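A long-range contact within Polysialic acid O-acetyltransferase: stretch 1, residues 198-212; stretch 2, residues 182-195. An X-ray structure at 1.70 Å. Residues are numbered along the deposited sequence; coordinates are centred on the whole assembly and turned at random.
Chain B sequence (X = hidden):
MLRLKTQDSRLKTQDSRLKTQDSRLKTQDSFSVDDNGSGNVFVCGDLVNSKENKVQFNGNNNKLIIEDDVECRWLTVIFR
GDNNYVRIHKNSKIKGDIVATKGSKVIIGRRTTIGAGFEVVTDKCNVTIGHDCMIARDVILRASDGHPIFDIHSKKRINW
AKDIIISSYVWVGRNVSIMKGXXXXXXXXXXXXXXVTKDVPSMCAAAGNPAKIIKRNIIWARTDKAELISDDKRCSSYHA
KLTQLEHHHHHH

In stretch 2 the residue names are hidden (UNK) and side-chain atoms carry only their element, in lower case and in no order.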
# COMPACT_ATOMS: atom_id res chain seq x y z
N LYS B 198 -15.35 -5.55 8.15
CA LYS B 198 -16.67 -6.08 8.49
C LYS B 198 -17.12 -7.12 7.47
O LYS B 198 -16.66 -7.11 6.33
CB LYS B 198 -17.69 -4.95 8.55
CG LYS B 198 -17.43 -3.95 9.66
CD LYS B 198 -18.49 -2.86 9.65
CE LYS B 198 -18.23 -1.80 10.72
NZ LYS B 198 -18.30 -2.40 12.09
N ASP B 199 -18.01 -8.04 7.80
CA ASP B 199 -18.44 -9.10 6.89
C ASP B 199 -18.89 -8.55 5.54
O ASP B 199 -19.50 -7.48 5.46
CB ASP B 199 -19.61 -9.90 7.49
CG ASP B 199 -19.21 -10.69 8.73
OD1 ASP B 199 -18.00 -10.84 8.98
OD2 ASP B 199 -20.12 -11.16 9.45
N VAL B 200 -18.58 -9.30 4.48
CA VAL B 200 -19.09 -9.01 3.14
C VAL B 200 -20.00 -10.17 2.74
O VAL B 200 -19.55 -11.31 2.68
CB VAL B 200 -17.94 -8.89 2.12
CG1 VAL B 200 -18.49 -8.64 0.71
CG2 VAL B 200 -16.98 -7.79 2.52
N PRO B 201 -21.28 -9.89 2.49
CA PRO B 201 -22.19 -11.00 2.16
C PRO B 201 -21.89 -11.62 0.79
O PRO B 201 -21.10 -11.08 0.01
CB PRO B 201 -23.58 -10.35 2.15
CG PRO B 201 -23.39 -8.96 2.70
CD PRO B 201 -21.97 -8.59 2.41
N SER B 202 -22.55 -12.73 0.50
CA SER B 202 -22.38 -13.43 -0.77
C SER B 202 -22.79 -12.59 -1.97
O SER B 202 -23.72 -11.79 -1.89
CB SER B 202 -23.18 -14.73 -0.75
OG SER B 202 -23.06 -15.42 -1.98
N MET B 203 -22.09 -12.76 -3.09
CA MET B 203 -22.43 -12.10 -4.35
C MET B 203 -22.46 -10.57 -4.26
O MET B 203 -23.34 -9.92 -4.82
CB MET B 203 -23.74 -12.66 -4.91
CG MET B 203 -23.57 -14.11 -5.41
SD MET B 203 -25.11 -14.91 -5.94
CE MET B 203 -25.92 -15.12 -4.35
N CYS B 204 -21.48 -10.00 -3.57
CA CYS B 204 -21.33 -8.55 -3.47
C CYS B 204 -19.92 -8.14 -3.83
O CYS B 204 -18.99 -8.92 -3.64
CB CYS B 204 -21.58 -8.08 -2.04
SG CYS B 204 -23.27 -8.20 -1.47
N ALA B 205 -19.76 -6.92 -4.33
CA ALA B 205 -18.44 -6.33 -4.50
C ALA B 205 -18.26 -5.27 -3.41
O ALA B 205 -19.15 -4.45 -3.17
CB ALA B 205 -18.30 -5.70 -5.87
N ALA B 206 -17.11 -5.30 -2.74
CA ALA B 206 -16.79 -4.34 -1.69
C ALA B 206 -15.44 -3.71 -1.98
O ALA B 206 -14.55 -4.36 -2.54
CB ALA B 206 -16.76 -5.02 -0.34
N ALA B 207 -15.27 -2.45 -1.59
CA ALA B 207 -14.01 -1.75 -1.75
C ALA B 207 -13.91 -0.56 -0.81
O ALA B 207 -14.93 -0.08 -0.30
CB ALA B 207 -13.83 -1.29 -3.21
N GLY B 208 -12.69 -0.09 -0.57
CA GLY B 208 -12.47 1.07 0.28
C GLY B 208 -11.62 0.77 1.50
O GLY B 208 -11.28 -0.38 1.78
N ASN B 209 -11.28 1.83 2.23
CA ASN B 209 -10.58 1.71 3.50
C ASN B 209 -11.19 2.69 4.48
O ASN B 209 -10.83 3.87 4.48
CB ASN B 209 -9.09 2.02 3.34
CG ASN B 209 -8.35 2.00 4.67
OD1 ASN B 209 -8.88 1.52 5.67
ND2 ASN B 209 -7.10 2.49 4.68
N PRO B 210 -12.14 2.23 5.31
CA PRO B 210 -12.59 0.83 5.38
C PRO B 210 -13.52 0.46 4.22
O PRO B 210 -14.20 1.32 3.66
CB PRO B 210 -13.37 0.79 6.69
CG PRO B 210 -13.90 2.16 6.85
CD PRO B 210 -12.90 3.10 6.22
N ALA B 211 -13.55 -0.82 3.88
CA ALA B 211 -14.33 -1.27 2.74
C ALA B 211 -15.83 -1.15 3.01
O ALA B 211 -16.30 -1.31 4.15
CB ALA B 211 -13.96 -2.71 2.37
N LYS B 212 -16.58 -0.84 1.96
CA LYS B 212 -18.03 -0.80 2.01
C LYS B 212 -18.54 -1.57 0.82
O LYS B 212 -17.84 -1.70 -0.19
CB LYS B 212 -18.53 0.64 1.94
CG LYS B 212 -17.88 1.58 2.93
CD LYS B 212 -18.15 1.14 4.36
CE LYS B 212 -17.72 2.21 5.34
NZ LYS B 212 -18.24 3.55 4.95
N UNK B 182 -13.70 -11.28 10.05
CA UNK B 182 -14.41 -11.03 8.81
C UNK B 182 -14.71 -12.31 8.03
O UNK B 182 -13.84 -13.17 7.86
c UNK B 182 -14.23 -10.01 6.49
c UNK B 182 -13.56 -8.68 8.51
c UNK B 182 -13.61 -10.06 7.89
N UNK B 183 -15.95 -12.43 7.57
CA UNK B 183 -16.35 -13.46 6.63
C UNK B 183 -16.66 -12.80 5.29
O UNK B 183 -17.26 -11.73 5.25
c UNK B 183 -17.61 -14.17 7.12
o UNK B 183 -17.33 -14.95 8.27
N UNK B 184 -16.23 -13.44 4.20
CA UNK B 184 -16.56 -12.99 2.85
C UNK B 184 -17.36 -14.07 2.15
O UNK B 184 -16.88 -15.19 1.98
c UNK B 184 -15.72 -12.25 0.62
c UNK B 184 -15.31 -12.67 2.02
c UNK B 184 -14.50 -11.56 2.69
N UNK B 185 -18.58 -13.74 1.75
CA UNK B 185 -19.49 -14.71 1.16
C UNK B 185 -19.10 -15.16 -0.23
O UNK B 185 -18.34 -14.49 -0.92
N UNK B 186 -19.64 -16.31 -0.64
CA UNK B 186 -19.30 -16.93 -1.91
C UNK B 186 -19.68 -16.05 -3.10
O UNK B 186 -20.72 -15.39 -3.09
o UNK B 186 -19.66 -18.98 -3.19
c UNK B 186 -19.99 -18.30 -1.99
N UNK B 187 -18.83 -16.03 -4.12
CA UNK B 187 -19.10 -15.27 -5.33
C UNK B 187 -18.74 -13.80 -5.26
O UNK B 187 -18.89 -13.06 -6.23
N UNK B 188 -18.29 -13.37 -4.09
CA UNK B 188 -18.02 -11.95 -3.89
C UNK B 188 -16.65 -11.52 -4.38
O UNK B 188 -15.77 -12.35 -4.65
o UNK B 188 -19.57 -11.75 -2.06
c UNK B 188 -18.21 -11.59 -2.42
N UNK B 189 -16.47 -10.21 -4.47
CA UNK B 189 -15.26 -9.59 -5.01
C UNK B 189 -14.79 -8.50 -4.05
O UNK B 189 -15.57 -7.63 -3.66
c UNK B 189 -16.01 -9.97 -7.37
c UNK B 189 -15.54 -8.94 -6.36
c UNK B 189 -14.32 -8.19 -6.86
N UNK B 190 -13.52 -8.56 -3.65
CA UNK B 190 -12.95 -7.48 -2.84
C UNK B 190 -12.03 -6.65 -3.74
O UNK B 190 -11.10 -7.18 -4.35
c UNK B 190 -12.99 -8.92 -0.75
c UNK B 190 -14.27 -8.27 -0.24
c UNK B 190 -12.13 -8.00 -1.63
c UNK B 190 -11.58 -6.83 -0.82
N UNK B 191 -12.29 -5.35 -3.81
CA UNK B 191 -11.56 -4.49 -4.73
C UNK B 191 -10.14 -4.19 -4.32
O UNK B 191 -9.81 -4.17 -3.13
N UNK B 192 -9.30 -3.93 -5.33
CA UNK B 192 -7.93 -3.47 -5.11
C UNK B 192 -7.86 -2.46 -3.99
O UNK B 192 -8.69 -1.54 -3.92
c UNK B 192 -4.87 -2.76 -6.42
c UNK B 192 -3.65 -2.15 -6.15
c UNK B 192 -6.06 -2.11 -6.13
c UNK B 192 -3.62 -0.90 -5.58
c UNK B 192 -7.39 -2.79 -6.38
c UNK B 192 -4.80 -0.24 -5.28
c UNK B 192 -6.01 -0.85 -5.55
o UNK B 192 -2.42 -0.29 -5.32
N UNK B 193 -6.88 -2.61 -3.10
CA UNK B 193 -6.56 -1.58 -2.13
C UNK B 193 -7.44 -1.57 -0.90
O UNK B 193 -7.28 -0.73 -0.01
N UNK B 194 -8.39 -2.50 -0.82
CA UNK B 194 -9.34 -2.49 0.28
C UNK B 194 -8.70 -2.85 1.62
O UNK B 194 -7.72 -3.59 1.68
o UNK B 194 -11.22 -3.08 -1.13
c UNK B 194 -10.48 -3.48 0.01
N UNK B 195 -9.27 -2.31 2.70
CA UNK B 195 -9.08 -2.89 4.03
C UNK B 195 -10.47 -3.25 4.54
O UNK B 195 -11.30 -2.38 4.78
c UNK B 195 -6.02 -0.91 5.46
c UNK B 195 -8.34 -1.96 5.01
c UNK B 195 -8.29 -2.61 6.40
c UNK B 195 -6.93 -1.66 4.49
O HOH W 1 -17.67 -13.37 10.48
O HOH W 2 -10.06 0.02 -2.03

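Position 182 carries three side-chain carbons, one bearing the other two, and a branch carbon lies 3.6 Å from the backbone N of K198. A fork at the first carbon with no further atoms makes it V182.

Position 183 has one carbon and then one oxygen, so it is S183. Its N donates to D199 OD1 (3.0 Å) and its O accepts from V200 N (2.9 Å). Water 1 joins the side chains, 2.7 Å from S183 OG and donating to D199 OD1 at 3.0 Å.

Position 184 repeats the three-carbon fork, with a branch carbon 4.3 Å from V200 CB, and is V184; a single backbone bridge joins these two residues.

Position 185 has no side-chain atoms: G185. Its N donates to V200 O (2.8 Å), and an ideal CB would sit 2.2 Å from S202 N, a clash. The rule here is closeness of backbones, with G185 CA only 3.7 Å from S202 CA.

Position 186, one carbon and one oxygen, is S186. Across this contact it is the backbone O that serves, accepting from S202 OG (2.6 Å) and M203 N (3.0 Å); the hydroxyl is bonded elsewhere in the structure.

Position 187 is bare: G187. Its phi/psi of 83/-3 would jam a CB against the preceding carbonyl, and that CB would also be tight on M203 CG at 3.3 Å.

Position 188, again one carbon and one oxygen, is S188, closing the type II turn begun at G185. Its OG donates to P201 O (2.7 Å) and accepts from C204 N (3.0 Å), so one hydroxyl serves two backbone groups where the chain of stretch 1 bends.

Position 189 has a three-carbon fork whose CB packs 4.3 Å from A205 CB, and is V189. Its N donates to C204 O (3.0 Å) and its O accepts from A206 N (2.9 Å).

Position 190 has four carbons, forked at the first, with one arm two carbons long, its tip 3.9 Å from V200 CG2 and 4.1 Å from A206 CB: I190.

Position 191 lacks a side chain: G191. Its N donates to A206 O (2.8 Å); an ideal CB would clash with A207 CB at 2.9 Å.

Position 192 has one carbon and a six-carbon ring bearing an oxygen, Y192, which points away and touches nothing on stretch 1.

Position 193 is bare, G193; its positive phi favours glycine, and a CB would strike Y192 CD2 at 2.9 Å.

Position 194, one carbon and one oxygen, is S194. Its OG donates to G191 O (2.7 Å) within a second type II turn and lies 3.2 Å from A207 CA.

Position 195 has four carbons, forked at the first with one longer arm, and its CB lies 3.6 Å from N209 OD1: I195. Its N donates to G208 O (2.9 Å), and its O accepts from A211 N (2.9 Å).

The contact works through backbone pairing, with a parallel segment at A205–V189 and A206–I190. Glycine at 185 lets backbones approach, at 191 it leaves space for A207 CB, and at 187 and 193 it suits the turns. S188 ties down a bend, and I190 packs against both A206 and V200.

Stretch 2 182-195: VSVGSGSVIGYGSI
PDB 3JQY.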